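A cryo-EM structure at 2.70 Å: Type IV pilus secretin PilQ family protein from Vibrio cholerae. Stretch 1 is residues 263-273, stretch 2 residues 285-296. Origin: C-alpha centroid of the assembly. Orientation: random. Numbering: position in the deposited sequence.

Stretch 1 263-273: KASDIAAMIGG
Stretch 2 285-296: SISIDERTNSLL

Helix 264-271 packs on an antiparallel hairpin, its axis 8.6 Å from each strand, running at 171° to strand 285-289 and 35° to strand 294-296. Alternation sorts the first strand: Ser285, Ser287 and Asp289 point away from the helix, Ile286 and Ile288 toward it. Ile286 (phi/psi -111/149, chi1 off-well at 23°, chi2 t) ends beneath the helix C-terminus, its CD1 3.1 Å from Ala268 O, 3.1 Å from Gly272 N and 3.9 Å from Ile271 CG2. Gly272 leaves room for this methyl; an ideal CB there would lie 2.6 Å from Ile286 CD1. Ser287 N to Leu296 O and Leu296 N to Ser287 O are both 2.9 Å hydrogen bonds. Ile288 (-107/142, chi1 m) brings CD1 to 3.4 Å from Ala268 CB, a tight methyl contact. Asp289 and Ser294 close the ladder, Asp289 N to Ser294 O at 2.9 Å and Ser294 N to Asp289 O at 3.0 Å; across the turn, Thr292 OG1 donates to Asp289 OD2 at 2.5 Å. Asn293, in left-handed conformation (57/65, chi1 t), accepts a weak hydrogen bond at OD1 from Ala264 N, 3.1 Å, at the helix start. Leu295 (-108/150, m,t) completes the apolar layer: CD2 lies 3.6 Å from Ala268 CB, CD1 3.7 Å from Ile267 CG2.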

ATOM      1  N   LYS A 263     -42.860   6.560 -24.201  1.00 93.08           N
ATOM      2  CA  LYS A 263     -41.737   5.680 -24.480  1.00 93.08           C
ATOM      3  C   LYS A 263     -42.040   4.274 -23.990  1.00 93.08           C
ATOM      4  O   LYS A 263     -42.539   4.083 -22.883  1.00 93.08           O
ATOM      5  CB  LYS A 263     -40.468   6.190 -23.806  1.00 93.08           C
ATOM      6  CG  LYS A 263     -40.045   7.573 -24.195  1.00 93.08           C
ATOM      7  CD  LYS A 263     -38.635   7.833 -23.710  1.00 93.08           C
ATOM      8  CE  LYS A 263     -38.255   9.289 -23.863  1.00 93.08           C
ATOM      9  NZ  LYS A 263     -39.028  10.149 -22.938  1.00 93.08           N
ATOM     10  N   ALA A 264     -41.716   3.282 -24.818  1.00 95.50           N
ATOM     11  CA  ALA A 264     -41.996   1.902 -24.449  1.00 95.50           C
ATOM     12  C   ALA A 264     -41.079   1.409 -23.341  1.00 95.50           C
ATOM     13  O   ALA A 264     -41.452   0.502 -22.596  1.00 95.50           O
ATOM     14  CB  ALA A 264     -41.879   0.998 -25.669  1.00 95.50           C
ATOM     15  N   SER A 265     -39.885   1.981 -23.210  1.00 98.12           N
ATOM     16  CA  SER A 265     -38.972   1.535 -22.164  1.00 98.12           C
ATOM     17  C   SER A 265     -39.494   1.894 -20.779  1.00 98.12           C
ATOM     18  O   SER A 265     -39.420   1.082 -19.849  1.00 98.12           O
ATOM     19  CB  SER A 265     -37.585   2.127 -22.396  1.00 98.12           C
ATOM     20  OG  SER A 265     -37.648   3.530 -22.552  1.00 98.12           O
ATOM     21  N   ASP A 266     -40.042   3.098 -20.626  1.00100.30           N
ATOM     22  CA  ASP A 266     -40.633   3.485 -19.351  1.00100.30           C
ATOM     23  C   ASP A 266     -41.806   2.584 -18.985  1.00100.30           C
ATOM     24  O   ASP A 266     -41.940   2.161 -17.831  1.00100.30           O
ATOM     25  CB  ASP A 266     -41.077   4.943 -19.410  1.00100.30           C
ATOM     26  CG  ASP A 266     -39.930   5.891 -19.685  1.00100.30           C
ATOM     27  OD1 ASP A 266     -38.774   5.526 -19.396  1.00100.30           O
ATOM     28  OD2 ASP A 266     -40.178   7.006 -20.188  1.00100.30           O
ATOM     29  N   ILE A 267     -42.659   2.273 -19.960  1.00101.09           N
ATOM     30  CA  ILE A 267     -43.822   1.437 -19.694  1.00101.09           C
ATOM     31  C   ILE A 267     -43.403   0.012 -19.359  1.00101.09           C
ATOM     32  O   ILE A 267     -43.974  -0.621 -18.466  1.00101.09           O
ATOM     33  CB  ILE A 267     -44.790   1.493 -20.885  1.00101.09           C
ATOM     34  CG1 ILE A 267     -45.549   2.815 -20.858  1.00101.09           C
ATOM     35  CG2 ILE A 267     -45.746   0.330 -20.853  1.00101.09           C
ATOM     36  CD1 ILE A 267     -46.613   2.925 -21.892  1.00101.09           C
ATOM     37  N   ALA A 268     -42.392  -0.513 -20.048  1.00101.85           N
ATOM     38  CA  ALA A 268     -41.897  -1.838 -19.703  1.00101.85           C
ATOM     39  C   ALA A 268     -41.256  -1.857 -18.325  1.00101.85           C
ATOM     40  O   ALA A 268     -41.250  -2.897 -17.662  1.00101.85           O
ATOM     41  CB  ALA A 268     -40.902  -2.320 -20.751  1.00101.85           C
ATOM     42  N   ALA A 269     -40.692  -0.735 -17.882  1.00104.77           N
ATOM     43  CA  ALA A 269     -40.111  -0.704 -16.544  1.00104.77           C
ATOM     44  C   ALA A 269     -41.190  -0.574 -15.478  1.00104.77           C
ATOM     45  O   ALA A 269     -40.990  -0.987 -14.332  1.00104.77           O
ATOM     46  CB  ALA A 269     -39.103   0.434 -16.429  1.00104.77           C
ATOM     47  N   MET A 270     -42.329   0.013 -15.826  1.00106.91           N
ATOM     48  CA  MET A 270     -43.408   0.111 -14.851  1.00106.91           C
ATOM     49  C   MET A 270     -44.217  -1.177 -14.741  1.00106.91           C
ATOM     50  O   MET A 270     -44.557  -1.591 -13.630  1.00106.91           O
ATOM     51  CB  MET A 270     -44.330   1.274 -15.203  1.00106.91           C
ATOM     52  CG  MET A 270     -45.617   1.281 -14.423  1.00106.91           C
ATOM     53  SD  MET A 270     -46.638   2.698 -14.821  1.00106.91           S
ATOM     54  CE  MET A 270     -46.338   2.841 -16.576  1.00106.91           C
ATOM     55  N   ILE A 271     -44.509  -1.837 -15.863  1.00110.05           N
ATOM     56  CA  ILE A 271     -45.365  -3.021 -15.823  1.00110.05           C
ATOM     57  C   ILE A 271     -44.600  -4.217 -15.275  1.00110.05           C
ATOM     58  O   ILE A 271     -45.107  -4.963 -14.434  1.00110.05           O
ATOM     59  CB  ILE A 271     -45.943  -3.314 -17.216  1.00110.05           C
ATOM     60  CG1 ILE A 271     -47.096  -2.364 -17.524  1.00110.05           C
ATOM     61  CG2 ILE A 271     -46.399  -4.740 -17.306  1.00110.05           C
ATOM     62  CD1 ILE A 271     -48.200  -2.413 -16.521  1.00110.05           C
ATOM     63  N   GLY A 272     -43.374  -4.419 -15.733  1.00115.22           N
ATOM     64  CA  GLY A 272     -42.552  -5.477 -15.184  1.00115.22           C
ATOM     65  C   GLY A 272     -41.623  -4.953 -14.112  1.00115.22           C
ATOM     66  O   GLY A 272     -42.075  -4.363 -13.128  1.00115.22           O
ATOM     67  N   GLY A 273     -40.324  -5.158 -14.286  1.00124.35           N
ATOM     68  CA  GLY A 273     -39.359  -4.511 -13.418  1.00124.35           C
ATOM     69  C   GLY A 273     -38.599  -5.427 -12.485  1.00124.35           C
ATOM     70  O   GLY A 273     -38.463  -6.626 -12.746  1.00124.35           O
ATOM     71  N   SER A 285     -43.540 -12.097 -18.807  1.00117.20           N
ATOM     72  CA  SER A 285     -42.287 -11.463 -19.297  1.00117.20           C
ATOM     73  C   SER A 285     -42.618 -10.400 -20.351  1.00117.20           C
ATOM     74  O   SER A 285     -43.450 -10.682 -21.236  1.00117.20           O
ATOM     75  CB  SER A 285     -41.336 -12.499 -19.840  1.00117.20           C
ATOM     76  OG  SER A 285     -41.881 -13.134 -20.987  1.00117.20           O
ATOM     77  N   ILE A 286     -41.984  -9.227 -20.250  1.00110.03           N
ATOM     78  CA  ILE A 286     -42.070  -8.181 -21.312  1.00110.03           C
ATOM     79  C   ILE A 286     -40.700  -8.056 -21.987  1.00110.03           C
ATOM     80  O   ILE A 286     -39.683  -8.280 -21.304  1.00110.03           O
ATOM     81  CB  ILE A 286     -42.532  -6.837 -20.715  1.00110.03           C
ATOM     82  CG1 ILE A 286     -42.249  -6.761 -19.213  1.00110.03           C
ATOM     83  CG2 ILE A 286     -43.998  -6.584 -21.026  1.00110.03           C
ATOM     84  CD1 ILE A 286     -42.764  -5.503 -18.557  1.00110.03           C
ATOM     85  N   SER A 287     -40.685  -7.707 -23.277  1.00107.35           N
ATOM     86  CA  SER A 287     -39.469  -7.248 -23.935  1.00107.35           C
ATOM     87  C   SER A 287     -39.763  -5.978 -24.718  1.00107.35           C
ATOM     88  O   SER A 287     -40.904  -5.708 -25.095  1.00107.35           O
ATOM     89  CB  SER A 287     -38.901  -8.304 -24.888  1.00107.35           C
ATOM     90  OG  SER A 287     -38.489  -9.458 -24.191  1.00107.35           O
ATOM     91  N   ILE A 288     -38.715  -5.211 -24.979  1.00100.47           N
ATOM     92  CA  ILE A 288     -38.832  -3.944 -25.690  1.00100.47           C
ATOM     93  C   ILE A 288     -38.271  -4.098 -27.093  1.00100.47           C
ATOM     94  O   ILE A 288     -37.259  -4.770 -27.314  1.00100.47           O
ATOM     95  CB  ILE A 288     -38.109  -2.812 -24.932  1.00100.47           C
ATOM     96  CG1 ILE A 288     -38.787  -2.550 -23.596  1.00100.47           C
ATOM     97  CG2 ILE A 288     -38.103  -1.540 -25.743  1.00100.47           C
ATOM     98  CD1 ILE A 288     -38.078  -3.190 -22.439  1.00100.47           C
ATOM     99  N   ASP A 289     -38.933  -3.458 -28.054  1.00 96.48           N
ATOM    100  CA  ASP A 289     -38.417  -3.285 -29.409  1.00 96.48           C
ATOM    101  C   ASP A 289     -38.346  -1.782 -29.652  1.00 96.48           C
ATOM    102  O   ASP A 289     -39.374  -1.129 -29.871  1.00 96.48           O
ATOM    103  CB  ASP A 289     -39.302  -3.979 -30.427  1.00 96.48           C
ATOM    104  CG  ASP A 289     -38.788  -3.842 -31.826  1.00 96.48           C
ATOM    105  OD1 ASP A 289     -37.699  -4.371 -32.126  1.00 96.48           O
ATOM    106  OD2 ASP A 289     -39.485  -3.202 -32.632  1.00 96.48           O
ATOM    107  N   GLU A 290     -37.129  -1.243 -29.586  1.00 90.95           N
ATOM    108  CA  GLU A 290     -36.909   0.194 -29.633  1.00 90.95           C
ATOM    109  C   GLU A 290     -37.044   0.771 -31.028  1.00 90.95           C
ATOM    110  O   GLU A 290     -37.425   1.935 -31.166  1.00 90.95           O
ATOM    111  CB  GLU A 290     -35.522   0.524 -29.086  1.00 90.95           C
ATOM    112  CG  GLU A 290     -35.510   1.008 -27.652  1.00 90.95           C
ATOM    113  CD  GLU A 290     -36.026   2.424 -27.520  1.00 90.95           C
ATOM    114  OE1 GLU A 290     -35.679   3.262 -28.375  1.00 90.95           O
ATOM    115  OE2 GLU A 290     -36.786   2.696 -26.567  1.00 90.95           O
ATOM    116  N   ARG A 291     -36.741  -0.012 -32.058  1.00 89.34           N
ATOM    117  CA  ARG A 291     -36.771   0.499 -33.421  1.00 89.34           C
ATOM    118  C   ARG A 291     -38.155   1.020 -33.782  1.00 89.34           C
ATOM    119  O   ARG A 291     -38.289   2.065 -34.426  1.00 89.34           O
ATOM    120  CB  ARG A 291     -36.337  -0.604 -34.382  1.00 89.34           C
ATOM    121  CG  ARG A 291     -35.705  -0.122 -35.645  1.00 89.34           C
ATOM    122  CD  ARG A 291     -35.352  -1.290 -36.524  1.00 89.34           C
ATOM    123  NE  ARG A 291     -36.519  -1.797 -37.223  1.00 89.34           N
ATOM    124  CZ  ARG A 291     -36.806  -1.521 -38.487  1.00 89.34           C
ATOM    125  NH1 ARG A 291     -36.005  -0.753 -39.201  1.00 89.34           N
ATOM    126  NH2 ARG A 291     -37.891  -2.023 -39.039  1.00 89.34           N
ATOM    127  N   THR A 292     -39.199   0.308 -33.363  1.00 92.19           N
ATOM    128  CA  THR A 292     -40.570   0.638 -33.725  1.00 92.19           C
ATOM    129  C   THR A 292     -41.426   1.024 -32.528  1.00 92.19           C
ATOM    130  O   THR A 292     -42.645   1.143 -32.674  1.00 92.19           O
ATOM    131  CB  THR A 292     -41.222  -0.530 -34.471  1.00 92.19           C
ATOM    132  OG1 THR A 292     -41.210  -1.696 -33.646  1.00 92.19           O
ATOM    133  CG2 THR A 292     -40.484  -0.837 -35.756  1.00 92.19           C
ATOM    134  N   ASN A 293     -40.826   1.219 -31.352  1.00 91.23           N
ATOM    135  CA  ASN A 293     -41.538   1.642 -30.142  1.00 91.23           C
ATOM    136  C   ASN A 293     -42.666   0.666 -29.799  1.00 91.23           C
ATOM    137  O   ASN A 293     -43.847   1.007 -29.841  1.00 91.23           O
ATOM    138  CB  ASN A 293     -42.073   3.071 -30.296  1.00 91.23           C
ATOM    139  CG  ASN A 293     -42.559   3.665 -28.987  1.00 91.23           C
ATOM    140  OD1 ASN A 293     -42.052   3.349 -27.921  1.00 91.23           O
ATOM    141  ND2 ASN A 293     -43.547   4.531 -29.070  1.00 91.23           N
ATOM    142  N   SER A 294     -42.283  -0.569 -29.473  1.00 96.03           N
ATOM    143  CA  SER A 294     -43.274  -1.613 -29.241  1.00 96.03           C
ATOM    144  C   SER A 294     -42.867  -2.503 -28.080  1.00 96.03           C
ATOM    145  O   SER A 294     -41.690  -2.627 -27.741  1.00 96.03           O
ATOM    146  CB  SER A 294     -43.491  -2.475 -30.487  1.00 96.03           C
ATOM    147  OG  SER A 294     -44.051  -1.714 -31.533  1.00 96.03           O
ATOM    148  N   LEU A 295     -43.867  -3.135 -27.475  1.00102.08           N
ATOM    149  CA  LEU A 295     -43.666  -4.139 -26.445  1.00102.08           C
ATOM    150  C   LEU A 295     -43.999  -5.517 -26.996  1.00102.08           C
ATOM    151  O   LEU A 295     -44.851  -5.661 -27.871  1.00102.08           O
ATOM    152  CB  LEU A 295     -44.531  -3.852 -25.221  1.00102.08           C
ATOM    153  CG  LEU A 295     -43.997  -2.742 -24.327  1.00102.08           C
ATOM    154  CD1 LEU A 295     -44.942  -2.471 -23.180  1.00102.08           C
ATOM    155  CD2 LEU A 295     -42.637  -3.133 -23.820  1.00102.08           C
ATOM    156  N   LEU A 296     -43.324  -6.532 -26.472  1.00107.70           N
ATOM    157  CA  LEU A 296     -43.539  -7.917 -26.875  1.00107.70           C
ATOM    158  C   LEU A 296     -43.741  -8.730 -25.606  1.00107.70           C
ATOM    159  O   LEU A 296     -42.800  -8.913 -24.832  1.00107.70           O
ATOM    160  CB  LEU A 296     -42.353  -8.420 -27.695  1.00107.70           C
ATOM    161  CG  LEU A 296     -42.325  -9.759 -28.421  1.00107.70           C
ATOM    162  CD1 LEU A 296     -41.506  -9.629 -29.685  1.00107.70           C
ATOM    163  CD2 LEU A 296     -41.710 -10.808 -27.524  1.00107.70           C
TER